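Local atomic coordinates of Serine/threonine-protein kinase pknE (PDB entry 2H34), a protein that is a membrane-bound serine/threonine kinase that transfers phosphate from ATP to protein serines and threonines, its catalytic domain, probably cytoplasmic, being the part crystallised here without nucleotide. Residues Asp266-Arg271 and Ser288-Ala293; Arg126-Gly129 and Pro134-Val137. All blocks are in the same frame, centred on the assembly; numbering follows the deposited sequence.

Contact 1 of 2, residues Asp266-Arg271 and Ser288-Ala293; sequences DAVIAR and SAAAHA
V268 presses one methyl group onto the backbone of the turn at A290 and A291, and it carries the contact for residues 266-271. Its CG2 lies 3.6 Å from A290 CB and equally 3.6 Å from A290 O, while A291 N comes next at 4.0 Å from the same V268 CG2. The methyl therefore rests against the peptide joining the two alanines as well as against an alanine side chain. V268 CG1 takes a lesser part, with A291 CB as a more distant neighbour at 4.6 Å. The interaction is apolar packing of small groups, and it buries a modest 107 Å² in all.

The branching of valine explains the fit. CG1 stands anti to the backbone N (chi1 170°), which puts CG2 beside that nitrogen, where it meets A290; branching at CB keeps both methyls close to the main chain, with no flexible chain beyond them. On the other side, A290 and A291 suit their places because a lone CB lets the valine come near the main chain; the A290 and V268 CA atoms are 6.3 Å apart.

Further out, Y281, from the loop between the two helices, packs on both V268 and A290 and so flanks the contact. D266, one turn before A270, has its OD2 hydrogen-bonded to S255 OG, and the side chains of D266 and I269 lie on P254, tying this helix to the loop that precedes it.

The contact thus joins helices 264-272 and 284-293, the last two of the kinase domain's mainly helical C-terminal lobe. From the second of these, S288 and H292 reach R141 of helix 133-152, a long helix of the same lobe.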
loop_
_atom_site.group_PDB
_atom_site.type_symbol
_atom_site.label_atom_id
_atom_site.label_comp_id
_atom_site.label_asym_id
_atom_site.label_seq_id
_atom_site.Cartn_x
_atom_site.Cartn_y
_atom_site.Cartn_z
ATOM N N ASP A 266 -7.239 -2.074 20.851
ATOM C CA ASP A 266 -6.573 -0.841 21.304
ATOM C C ASP A 266 -5.092 -1.095 21.582
ATOM O O ASP A 266 -4.235 -0.266 21.274
ATOM C CB ASP A 266 -7.232 -0.255 22.556
ATOM C CG ASP A 266 -8.736 -0.244 22.481
ATOM O OD1 ASP A 266 -9.299 0.038 21.403
ATOM O OD2 ASP A 266 -9.366 -0.524 23.517
ATOM N N ALA A 267 -4.806 -2.254 22.164
ATOM C CA ALA A 267 -3.438 -2.657 22.430
ATOM C C ALA A 267 -2.682 -2.789 21.113
ATOM O O ALA A 267 -1.630 -2.170 20.932
ATOM C CB ALA A 267 -3.406 -3.961 23.228
ATOM N N VAL A 268 -3.240 -3.559 20.181
ATOM C CA VAL A 268 -2.626 -3.683 18.862
ATOM C C VAL A 268 -2.316 -2.323 18.215
ATOM O O VAL A 268 -1.182 -2.070 17.812
ATOM C CB VAL A 268 -3.451 -4.563 17.915
ATOM C CG1 VAL A 268 -2.904 -4.463 16.496
ATOM C CG2 VAL A 268 -3.410 -5.994 18.381
ATOM N N ILE A 269 -3.312 -1.448 18.148
ATOM C CA ILE A 269 -3.107 -0.132 17.551
ATOM C C ILE A 269 -2.086 0.675 18.329
ATOM O O ILE A 269 -1.229 1.320 17.730
ATOM C CB ILE A 269 -4.430 0.647 17.344
ATOM C CG1 ILE A 269 -5.165 0.077 16.132
ATOM C CG2 ILE A 269 -4.176 2.115 17.054
ATOM C CD1 ILE A 269 -6.200 -0.930 16.476
ATOM N N ALA A 270 -2.153 0.597 19.655
ATOM C CA ALA A 270 -1.218 1.318 20.519
ATOM C C ALA A 270 0.204 0.901 20.202
ATOM O O ALA A 270 1.085 1.740 20.065
ATOM C CB ALA A 270 -1.528 1.060 21.981
ATOM N N ARG A 271 0.416 -0.401 20.076
ATOM C CA ARG A 271 1.732 -0.920 19.764
ATOM C C ARG A 271 2.122 -0.579 18.333
ATOM O O ARG A 271 3.262 -0.209 18.066
ATOM C CB ARG A 271 1.781 -2.430 19.991
ATOM C CG ARG A 271 3.150 -3.024 19.775
ATOM C CD ARG A 271 3.466 -4.136 20.769
ATOM N NE ARG A 271 4.895 -4.417 20.726
ATOM C CZ ARG A 271 5.788 -3.885 21.552
ATOM N NH1 ARG A 271 5.404 -3.072 22.526
ATOM N NH2 ARG A 271 7.074 -4.171 21.401
ATOM N N SER A 288 -0.067 -8.307 11.945
ATOM C CA SER A 288 -1.136 -9.195 11.504
ATOM C C SER A 288 -1.458 -10.173 12.604
ATOM O O SER A 288 -2.615 -10.320 12.977
ATOM C CB SER A 288 -0.746 -9.963 10.233
ATOM O OG SER A 288 -1.052 -9.227 9.065
ATOM N N ALA A 289 -0.427 -10.826 13.136
ATOM C CA ALA A 289 -0.648 -11.897 14.091
ATOM C C ALA A 289 -1.438 -11.349 15.271
ATOM O O ALA A 289 -2.471 -11.913 15.650
ATOM C CB ALA A 289 0.670 -12.525 14.531
ATOM N N ALA A 290 -0.976 -10.219 15.805
ATOM C CA ALA A 290 -1.619 -9.577 16.942
ATOM C C ALA A 290 -3.051 -9.202 16.607
ATOM O O ALA A 290 -3.955 -9.410 17.397
ATOM C CB ALA A 290 -0.834 -8.347 17.364
ATOM N N ALA A 291 -3.244 -8.652 15.415
ATOM C CA ALA A 291 -4.555 -8.219 14.951
ATOM C C ALA A 291 -5.523 -9.392 14.934
ATOM O O ALA A 291 -6.636 -9.316 15.472
ATOM C CB ALA A 291 -4.427 -7.619 13.573
ATOM N N HIS A 292 -5.071 -10.477 14.312
ATOM C CA HIS A 292 -5.805 -11.724 14.255
ATOM C C HIS A 292 -6.199 -12.203 15.650
ATOM O O HIS A 292 -7.368 -12.477 15.925
ATOM C CB HIS A 292 -4.940 -12.775 13.564
ATOM C CG HIS A 292 -5.618 -14.096 13.396
ATOM N ND1 HIS A 292 -6.706 -14.276 12.566
ATOM C CD2 HIS A 292 -5.360 -15.304 13.943
ATOM C CE1 HIS A 292 -7.087 -15.538 12.609
ATOM N NE2 HIS A 292 -6.289 -16.183 13.440
ATOM N N ALA A 293 -5.205 -12.278 16.526
ATOM C CA ALA A 293 -5.395 -12.739 17.889
ATOM C C ALA A 293 -6.352 -11.843 18.680
ATOM O O ALA A 293 -6.857 -12.249 19.736
ATOM C CB ALA A 293 -4.043 -12.841 18.600
#

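Contact 2 of 2, residues Arg126-Gly129 and Pro134-Val137; sequences RRQG and PRAV
Q128 and R135 meet side chain to side chain across the short turn between two helices of the C-terminal lobe. Q128 is the last helical residue of helix 121-128. Its CB points toward residues 134-137, and the chain, extended beyond CG, carries OE1 out to the arginine.

R135 NH1 donates to Q128 OE1 at 3.0 Å, with a fairly straight N-H...O angle of 162°. The donor approaches in the carbonyl plane on a lone pair of OE1, and the oxygen lies almost in the guanidinium plane, at its edge. A second, weak bond runs from R135 NH2 to the same Q128 OE1 at 3.4 Å, so one oxygen bridges the two terminal nitrogens. Amide and guanidinium planes differ by just 25°, nearly coplanar, which goes with the edge-on approach, although the two side chains cross at about a right angle.

Glutamine suits the site by presenting a neutral acceptor at the end of a flexible arm, and arginine by having several N-H groups: its NE is taken up in a salt bridge with D171 OD2, which helps fix the rotation of the guanidinium. G129 then leaves the helix with positive phi (74°), a conformation that glycine adopts easily.

At the protein surface, the bond links the end of helix 121-128 to the beginning of helix 133-152, while D171 brings in the turn between strands 165-167 and 173-175.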
loop_
_atom_site.group_PDB
_atom_site.type_symbol
_atom_site.label_atom_id
_atom_site.label_comp_id
_atom_site.label_asym_id
_atom_site.label_seq_id
_atom_site.Cartn_x
_atom_site.Cartn_y
_atom_site.Cartn_z
ATOM N N ARG A 126 -15.525 4.332 1.563
ATOM C CA ARG A 126 -16.491 5.359 1.156
ATOM C C ARG A 126 -17.856 4.748 0.908
ATOM O O ARG A 126 -18.867 5.286 1.351
ATOM C CB ARG A 126 -16.046 6.082 -0.119
ATOM C CG ARG A 126 -14.886 7.033 0.060
ATOM C CD ARG A 126 -14.777 8.051 -1.066
ATOM N NE ARG A 126 -14.923 7.470 -2.396
ATOM C CZ ARG A 126 -13.932 7.045 -3.180
ATOM N NH1 ARG A 126 -12.662 7.113 -2.800
ATOM N NH2 ARG A 126 -14.230 6.537 -4.371
ATOM N N ARG A 127 -17.875 3.612 0.220
ATOM C CA ARG A 127 -19.113 3.056 -0.296
ATOM C C ARG A 127 -19.747 2.001 0.612
ATOM O O ARG A 127 -20.897 1.612 0.407
ATOM C CB ARG A 127 -18.874 2.495 -1.703
ATOM C CG ARG A 127 -18.159 3.483 -2.621
ATOM C CD ARG A 127 -18.559 3.290 -4.066
ATOM N NE ARG A 127 -17.837 2.197 -4.718
ATOM C CZ ARG A 127 -16.863 2.368 -5.608
ATOM N NH1 ARG A 127 -16.485 3.597 -5.949
ATOM N NH2 ARG A 127 -16.269 1.314 -6.161
ATOM N N GLN A 128 -19.006 1.558 1.620
ATOM C CA GLN A 128 -19.430 0.438 2.456
ATOM C C GLN A 128 -19.363 0.748 3.948
ATOM O O GLN A 128 -19.830 -0.045 4.766
ATOM C CB GLN A 128 -18.569 -0.792 2.172
ATOM C CG GLN A 128 -19.143 -1.754 1.151
ATOM C CD GLN A 128 -18.542 -3.151 1.291
ATOM O OE1 GLN A 128 -18.034 -3.516 2.357
ATOM N NE2 GLN A 128 -18.590 -3.935 0.215
ATOM N N GLY A 129 -18.775 1.886 4.305
ATOM C CA GLY A 129 -18.571 2.212 5.706
ATOM C C GLY A 129 -17.447 1.363 6.266
ATOM O O GLY A 129 -16.648 0.827 5.505
ATOM N N PRO A 134 -13.133 -9.041 11.253
ATOM C CA PRO A 134 -12.418 -10.140 10.599
ATOM C C PRO A 134 -12.037 -9.842 9.148
ATOM O O PRO A 134 -10.984 -10.265 8.684
ATOM C CB PRO A 134 -13.425 -11.287 10.652
ATOM C CG PRO A 134 -14.263 -10.973 11.851
ATOM C CD PRO A 134 -14.423 -9.487 11.807
ATOM N N ARG A 135 -12.891 -9.115 8.445
ATOM C CA ARG A 135 -12.605 -8.708 7.087
ATOM C C ARG A 135 -11.429 -7.731 7.063
ATOM O O ARG A 135 -10.493 -7.883 6.272
ATOM C CB ARG A 135 -13.851 -8.078 6.494
ATOM C CG ARG A 135 -13.839 -7.975 5.011
ATOM C CD ARG A 135 -15.239 -8.134 4.487
ATOM N NE ARG A 135 -15.365 -7.647 3.118
ATOM C CZ ARG A 135 -16.012 -6.537 2.781
ATOM N NH1 ARG A 135 -16.584 -5.791 3.718
ATOM N NH2 ARG A 135 -16.093 -6.180 1.507
ATOM N N ALA A 136 -11.469 -6.739 7.950
ATOM C CA ALA A 136 -10.393 -5.768 8.063
ATOM C C ALA A 136 -9.082 -6.494 8.263
ATOM O O ALA A 136 -8.107 -6.248 7.557
ATOM C CB ALA A 136 -10.653 -4.850 9.206
ATOM N N VAL A 137 -9.089 -7.423 9.214
ATOM C CA VAL A 137 -7.909 -8.205 9.547
ATOM C C VAL A 137 -7.458 -8.981 8.316
ATOM O O VAL A 137 -6.301 -8.867 7.903
ATOM C CB VAL A 137 -8.144 -9.145 10.772
ATOM C CG1 VAL A 137 -6.884 -9.960 11.088
ATOM C CG2 VAL A 137 -8.544 -8.337 12.004
#

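Both contacts belong to the C-terminal lobe of the kinase domain, and their centres are about 17 Å apart. Along the chain they come in series: contact 2 joins the consecutive helices 121-128 and 133-152, and contact 1 later joins helices 264-272 and 284-293 near the end of the domain. They meet through V137 of helix 133-152, whose CG1 packs 3.7 Å from H292 N and whose CG2 lies near A291 O. Helix 133-152 therefore connects a polar surface contact to a buried apolar one, bringing early and late helices of the lobe together. Both lie away from the residues predicted to bind ATP and to act as the catalytic base, and are structural: one is apolar packing, the other a hydrogen-bonded surface link.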